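Local coordinates for protein alkyl hydroperoxide reductase/ Thiol specific antioxidant/ Mal allergen (Burkholderia ambifaria, PDB 5ENU) that probably reduces hydrogen peroxide and organic hydroperoxides through a reactive cysteine thiol, as other peroxiredoxins of the AhpC/TSA family do, at residues P18-P23 / I29-L34; I98-A101 / L105-L108; P64-A69 / S156-L161. All blocks are in the same frame, centred on the assembly; numbering follows the deposited sequence. Where two conformers were deposited one is given.

Contact 1. Residues P18-P23 / I29-L34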
# COMPACT_ATOMS: atom_id res chain seq x y z
N PRO A 18 -11.41 -3.13 8.16
CA PRO A 18 -12.67 -2.51 7.73
C PRO A 18 -12.72 -2.31 6.21
O PRO A 18 -11.71 -1.99 5.58
CB PRO A 18 -12.64 -1.16 8.46
CG PRO A 18 -11.81 -1.44 9.73
CD PRO A 18 -10.71 -2.32 9.18
N ASP A 19 -13.90 -2.55 5.62
CA ASP A 19 -14.05 -2.42 4.17
C ASP A 19 -13.91 -0.95 3.76
O ASP A 19 -14.39 -0.05 4.46
CB ASP A 19 -15.40 -2.99 3.69
CG ASP A 19 -15.55 -2.99 2.14
OD1 ASP A 19 -14.65 -3.43 1.38
OD2 ASP A 19 -16.60 -2.52 1.65
N PHE A 20 -13.24 -0.71 2.63
CA PHE A 20 -12.97 0.60 2.08
C PHE A 20 -13.11 0.55 0.57
O PHE A 20 -12.99 -0.52 -0.04
CB PHE A 20 -11.57 1.11 2.48
CG PHE A 20 -10.42 0.24 2.01
CD1 PHE A 20 -9.95 0.33 0.70
CD2 PHE A 20 -9.77 -0.63 2.89
CE1 PHE A 20 -8.87 -0.44 0.27
CE2 PHE A 20 -8.69 -1.41 2.47
CZ PHE A 20 -8.25 -1.32 1.15
N THR A 21 -13.32 1.72 -0.04
CA THR A 21 -13.31 1.90 -1.49
C THR A 21 -12.56 3.19 -1.79
O THR A 21 -12.71 4.17 -1.07
CB THR A 21 -14.73 1.98 -2.04
OG1 THR A 21 -15.48 0.84 -1.59
CG2 THR A 21 -14.72 1.97 -3.53
N ALA A 22 -11.75 3.19 -2.84
CA ALA A 22 -10.93 4.37 -3.11
C ALA A 22 -10.66 4.47 -4.61
O ALA A 22 -10.66 3.46 -5.32
CB ALA A 22 -9.60 4.31 -2.35
N PRO A 23 -10.39 5.68 -5.10
CA PRO A 23 -10.04 5.84 -6.52
C PRO A 23 -8.67 5.24 -6.80
O PRO A 23 -7.75 5.29 -5.98
CB PRO A 23 -10.02 7.37 -6.71
CG PRO A 23 -10.68 7.93 -5.48
CD PRO A 23 -10.40 6.97 -4.39
N ILE A 29 -11.32 0.82 -6.52
CA ILE A 29 -11.06 -0.48 -5.92
C ILE A 29 -11.69 -0.51 -4.54
O ILE A 29 -11.50 0.42 -3.75
CB ILE A 29 -9.55 -0.74 -5.79
CG1 ILE A 29 -8.93 -0.82 -7.18
CG2 ILE A 29 -9.29 -2.02 -4.97
CD1 ILE A 29 -7.41 -0.91 -7.19
N SER A 30 -12.41 -1.58 -4.24
CA SER A 30 -12.91 -1.85 -2.90
C SER A 30 -12.16 -3.03 -2.31
O SER A 30 -11.78 -3.96 -3.02
CB SER A 30 -14.41 -2.17 -2.90
OG SER A 30 -15.17 -1.10 -3.42
N LEU A 31 -11.96 -3.01 -0.99
CA LEU A 31 -11.32 -4.15 -0.33
C LEU A 31 -12.09 -5.43 -0.62
O LEU A 31 -11.48 -6.49 -0.78
CB LEU A 31 -11.24 -3.90 1.17
CG LEU A 31 -10.63 -5.05 1.99
CD1 LEU A 31 -9.17 -5.28 1.58
CD2 LEU A 31 -10.77 -4.75 3.48
N SER A 32 -13.41 -5.34 -0.73
CA SER A 32 -14.21 -6.52 -1.02
C SER A 32 -13.88 -7.13 -2.38
O SER A 32 -14.07 -8.34 -2.57
CB SER A 32 -15.70 -6.17 -0.94
OG SER A 32 -16.03 -5.19 -1.89
N ASP A 33 -13.39 -6.32 -3.35
CA ASP A 33 -12.93 -6.86 -4.63
C ASP A 33 -11.81 -7.90 -4.45
O ASP A 33 -11.58 -8.70 -5.36
CB ASP A 33 -12.36 -5.76 -5.53
CG ASP A 33 -13.40 -4.72 -5.97
OD1 ASP A 33 -14.61 -5.03 -6.00
OD2 ASP A 33 -12.98 -3.61 -6.33
N LEU A 34 -11.07 -7.84 -3.35
CA LEU A 34 -9.89 -8.66 -3.12
C LEU A 34 -10.19 -9.92 -2.32
O LEU A 34 -9.29 -10.73 -2.11
CB LEU A 34 -8.79 -7.84 -2.41
CG LEU A 34 -7.89 -6.95 -3.27
CD1 LEU A 34 -7.05 -7.78 -4.23
CD2 LEU A 34 -8.68 -5.87 -4.02
O HOH W 1 -17.65 -3.33 -0.83
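Phe-20 and Leu-31 pack at the open end of a beta hairpin formed by strands 21-22 and 29-30. Ala-22 and Ile-29 are its hydrogen-bonded antiparallel pair: Ala-22 N to Ile-29 O is 2.9 Å and Ile-29 N to Ala-22 O 3.0 Å. Just past the strands, Leu-31 N reaches Phe-20 O at 2.9 Å, which brings the leucine against the aromatic ring. Leu-31 CB sits over one face of that ring, 3.9 Å from the Phe-20 centroid and 15° off its normal, a CH-pi contact, and also lies beside Asp-19 OD1. With CG trans to the backbone N (chi1 178°), the side chain runs at about a right angle to the phenylalanine. From CG the branches part: Leu-31 CD1 follows the ring rim, 4.0 Å from Phe-20 CE2, while Leu-31 CD2 meets Pro-18 O at 3.6 Å. Helix 104-109 packs against Phe-20 as well, through Leu-105 and Leu-108. On the face bearing Thr-21 and Ser-30, a non-hydrogen-bonded pair, Thr-21 OG1 lies 2.7 Å from Ser-30 OG in one of two deposited serine conformers, where the two hydroxyls share a hydrogen bond. The 3-10 turn that follows folds back on the strand end: Ser-30 N points almost straight (176°) at Asp-33 OD2, 3.0 Å away, and meets it from above the carboxylate plane.

Contact 2. Residues I98-A101 / L105-L108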
# COMPACT_ATOMS: atom_id res chain seq x y z
N ILE A 98 -3.62 3.27 -5.77
CA ILE A 98 -4.75 4.00 -5.20
C ILE A 98 -4.34 5.45 -4.94
O ILE A 98 -3.26 5.70 -4.37
CB ILE A 98 -5.23 3.33 -3.90
CG1 ILE A 98 -6.07 2.09 -4.23
CG2 ILE A 98 -6.02 4.32 -3.05
CD1 ILE A 98 -6.42 1.21 -3.00
N SER A 99 -5.19 6.39 -5.35
CA SER A 99 -5.01 7.81 -5.01
C SER A 99 -5.76 8.09 -3.71
O SER A 99 -6.99 8.20 -3.70
CB SER A 99 -5.53 8.71 -6.13
OG SER A 99 -5.45 10.05 -5.71
N ASP A 100 -5.02 8.21 -2.62
CA ASP A 100 -5.61 8.48 -1.31
C ASP A 100 -5.50 9.97 -0.99
O ASP A 100 -5.11 10.37 0.10
CB ASP A 100 -4.92 7.63 -0.26
CG ASP A 100 -5.70 7.54 1.04
OD1 ASP A 100 -6.93 7.31 0.99
OD2 ASP A 100 -5.09 7.69 2.11
N ALA A 101 -5.88 10.80 -1.96
CA ALA A 101 -5.77 12.26 -1.80
C ALA A 101 -6.53 12.77 -0.57
O ALA A 101 -6.13 13.79 0.01
CB ALA A 101 -6.27 12.98 -3.06
N LEU A 105 -7.54 6.13 3.52
CA LEU A 105 -6.78 4.91 3.82
C LEU A 105 -5.61 5.20 4.75
O LEU A 105 -5.27 4.38 5.60
CB LEU A 105 -6.29 4.23 2.55
CG LEU A 105 -7.26 3.32 1.79
CD1 LEU A 105 -8.44 4.10 1.21
CD2 LEU A 105 -6.50 2.58 0.69
N CYS A 106 -4.96 6.36 4.58
CA CYS A 106 -3.83 6.68 5.46
C CYS A 106 -4.29 6.78 6.91
O CYS A 106 -3.57 6.36 7.83
CB CYS A 106 -3.18 7.99 5.03
SG CYS A 106 -2.21 7.94 3.52
N ALA A 107 -5.50 7.30 7.12
CA ALA A 107 -6.07 7.37 8.45
C ALA A 107 -6.42 5.98 8.96
O ALA A 107 -6.11 5.63 10.11
CB ALA A 107 -7.31 8.25 8.42
N LEU A 108 -7.06 5.16 8.12
CA LEU A 108 -7.47 3.82 8.51
C LEU A 108 -6.27 2.96 8.91
O LEU A 108 -6.33 2.22 9.90
CB LEU A 108 -8.26 3.17 7.38
CG LEU A 108 -8.68 1.71 7.57
CD1 LEU A 108 -9.51 1.55 8.83
CD2 LEU A 108 -9.43 1.23 6.32
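Asp-100 lays its carboxylate against the first turn of helix 104-109, each oxygen taking a different backbone N-H. OD1 of Asp-100 accepts from Leu-105 N at 2.9 Å in a nearly straight bond (167°). OD2 of Asp-100 accepts from the next amide, Cys-106 N, at 2.8 Å, with more bend. Both donors come to the syn sides of their oxygens, somewhat out of the carboxylate plane, and the two-point grip holds the group against rotation about its CB-CG bond. The torsion behind this is chi1 of -163°, which swings CG away from the backbone N and out toward the helix. The acid is buried, and the amides at the start of the helix, together with its dipole, would be expected to favour the charged form. Over the same carboxylate lie carbon atoms of the helix: Leu-105 CB is 3.5 Å from Asp-100 OD1. Cys-106 SG is 3.2 Å from Asp-100 OD2, with its CB close to the same oxygen.

Beyond the polar pair the contact turns apolar. Leu-105, deposited in two conformers, in one of them brings its CD2 to within 3.9 Å of Ile-98 CD1, the two side chains crossing at about a right angle. Ile-98 also packs on Ile-74 and Val-76 of the neighbouring parallel strand 71-77, while Asp-100 pairs through its backbone with Ser-77. The arrangement is a tight strand-to-helix connection where strand 97-99, an addition of peroxiredoxins, extends the thioredoxin-fold sheet at its edge, closed by an aspartate that accepts successive amides of the helix start.

Contact 3. Residues P64-A69 / S156-L161; sequences PKFKKA and SAVQAL
This is helix-to-helix packing at the ends of helices 50-68 and 150-160, an apolar contact bordered by a water bridge, toward the periphery of the molecule. Val-158 is at its centre, with one methyl for each partner. Its CG1 lies 3.7 Å from Ala-69 CB, while its CG2 comes 4.0 Å from Phe-66 CE1. The valine approaches the phenylalanine at the ring edge, in the plane of the ring, and the two side chains cross at about a right angle. The split follows from chi1 of 162°, which places CG1 opposite the backbone N of Val-158 and leaves CG2 on the side of the ring. Ala-69 is the first residue to leave helical geometry after helix 50-68, and its methyl points toward the second helix.

Both helices rest on the same face of the central sheet, as in the thioredoxin fold that peroxiredoxins share: Phe-66 packs on Ile-73, and Val-158 on Ala-71 and Leu-131. Lys-38 ties the helix ends together from one further position, since its NZ is hydrogen-bonded to the backbone oxygens of both Ala-69 and Val-158.

At the outer margin, Gln-159 touches Ala-69 with its CG, 4.1 Å from Ala-69 CB, and its extended chain then carries the amide past it. The amide end does not touch the first helix directly. A water spans the gap instead, giving a hydrogen bond to Lys-65 O at 2.8 Å and accepting one from Gln-159 NE2 at 2.9 Å.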
# COMPACT_ATOMS: atom_id res chain seq x y z
N PRO A 64 5.23 -11.54 -10.82
CA PRO A 64 4.74 -12.88 -11.19
C PRO A 64 4.78 -13.86 -10.03
O PRO A 64 3.91 -14.73 -9.94
CB PRO A 64 5.69 -13.32 -12.32
CG PRO A 64 6.24 -12.04 -12.86
CD PRO A 64 6.36 -11.13 -11.68
N LYS A 65 5.77 -13.71 -9.14
CA LYS A 65 5.83 -14.62 -7.99
C LYS A 65 4.73 -14.31 -6.97
O LYS A 65 4.17 -15.23 -6.37
CB LYS A 65 7.21 -14.55 -7.34
CG LYS A 65 8.33 -15.04 -8.24
CD LYS A 65 9.62 -15.20 -7.43
CE LYS A 65 10.82 -15.43 -8.31
NZ LYS A 65 10.66 -16.67 -9.10
N PHE A 66 4.42 -13.03 -6.76
CA PHE A 66 3.28 -12.68 -5.92
C PHE A 66 2.00 -13.27 -6.49
O PHE A 66 1.20 -13.88 -5.77
CB PHE A 66 3.16 -11.16 -5.79
CG PHE A 66 4.15 -10.56 -4.83
CD1 PHE A 66 3.93 -10.62 -3.45
CD2 PHE A 66 5.30 -9.93 -5.29
CE1 PHE A 66 4.85 -10.07 -2.57
CE2 PHE A 66 6.22 -9.38 -4.39
CZ PHE A 66 5.98 -9.45 -3.03
N LYS A 67 1.79 -13.12 -7.81
CA LYS A 67 0.58 -13.65 -8.43
C LYS A 67 0.52 -15.17 -8.30
O LYS A 67 -0.54 -15.73 -7.99
CB LYS A 67 0.52 -13.24 -9.91
CG LYS A 67 0.36 -11.75 -10.13
CD LYS A 67 -0.98 -11.22 -9.61
CE LYS A 67 -2.15 -11.57 -10.51
NZ LYS A 67 -2.21 -10.73 -11.75
N LYS A 68 1.64 -15.86 -8.53
CA LYS A 68 1.65 -17.31 -8.40
C LYS A 68 1.27 -17.73 -6.99
O LYS A 68 0.61 -18.76 -6.80
CB LYS A 68 3.04 -17.83 -8.76
CG LYS A 68 3.12 -19.34 -8.83
CD LYS A 68 4.40 -19.80 -9.48
CE LYS A 68 4.38 -21.30 -9.76
NZ LYS A 68 5.49 -21.71 -10.68
N ALA A 69 1.67 -16.95 -5.99
CA ALA A 69 1.35 -17.24 -4.60
C ALA A 69 -0.04 -16.76 -4.20
O ALA A 69 -0.37 -16.80 -3.01
CB ALA A 69 2.43 -16.68 -3.67
N SER A 156 8.28 -13.46 0.91
CA SER A 156 8.40 -14.61 1.80
C SER A 156 7.17 -14.76 2.68
O SER A 156 6.64 -15.86 2.85
CB SER A 156 9.66 -14.47 2.66
OG SER A 156 10.84 -14.49 1.87
N ALA A 157 6.67 -13.64 3.23
CA ALA A 157 5.50 -13.71 4.09
C ALA A 157 4.27 -14.18 3.31
O ALA A 157 3.50 -15.02 3.79
CB ALA A 157 5.27 -12.35 4.75
N VAL A 158 4.08 -13.66 2.09
CA VAL A 158 2.98 -14.09 1.23
C VAL A 158 3.05 -15.59 0.99
O VAL A 158 2.04 -16.31 1.07
CB VAL A 158 3.00 -13.30 -0.09
CG1 VAL A 158 2.17 -13.99 -1.17
CG2 VAL A 158 2.50 -11.85 0.13
N GLN A 159 4.25 -16.09 0.68
CA GLN A 159 4.39 -17.51 0.35
C GLN A 159 4.14 -18.41 1.54
O GLN A 159 3.72 -19.56 1.37
CB GLN A 159 5.78 -17.76 -0.25
CG GLN A 159 5.94 -17.16 -1.64
CD GLN A 159 7.36 -17.17 -2.13
OE1 GLN A 159 8.30 -17.10 -1.34
NE2 GLN A 159 7.53 -17.22 -3.43
N ALA A 160 4.41 -17.94 2.75
CA ALA A 160 4.28 -18.75 3.94
C ALA A 160 2.88 -18.72 4.55
O ALA A 160 2.63 -19.47 5.49
CB ALA A 160 5.26 -18.29 5.02
N LEU A 161 1.97 -17.89 4.05
CA LEU A 161 0.63 -17.82 4.65
C LEU A 161 -0.08 -19.17 4.53
O LEU A 161 0.06 -19.87 3.51
CB LEU A 161 -0.22 -16.75 4.00
CG LEU A 161 -0.06 -15.31 4.47
CD1 LEU A 161 -1.09 -14.45 3.77
CD2 LEU A 161 -0.16 -15.13 5.99
OXT LEU A 161 -0.80 -19.59 5.45
O HOH W 2 5.55 -17.55 -5.56

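Contacts 1 and 2 adjoin, their centres about 11 Å apart, and Ala-22 of the hairpin packs on both Ile-98 and Leu-105. A probable hydrogen bond from Ser-99 N to Pro-23 O (2.9 Å) joins the hairpin to strand 97-99. Contact 3 stands apart, its centre about 21 Å from that of contact 1 and 25 Å from that of contact 2, which lies across the chain's centre from it. In sequence the hairpin closes first; residues 64-69 follow, then the local contact 98-108, and finally the C-terminal helix. Contact 3 thus brings the chain's last helix back beside helix 50-68, while contacts 1 and 2 attach two peroxiredoxin additions, the hairpin and edge strand 97-99, to the thioredoxin core.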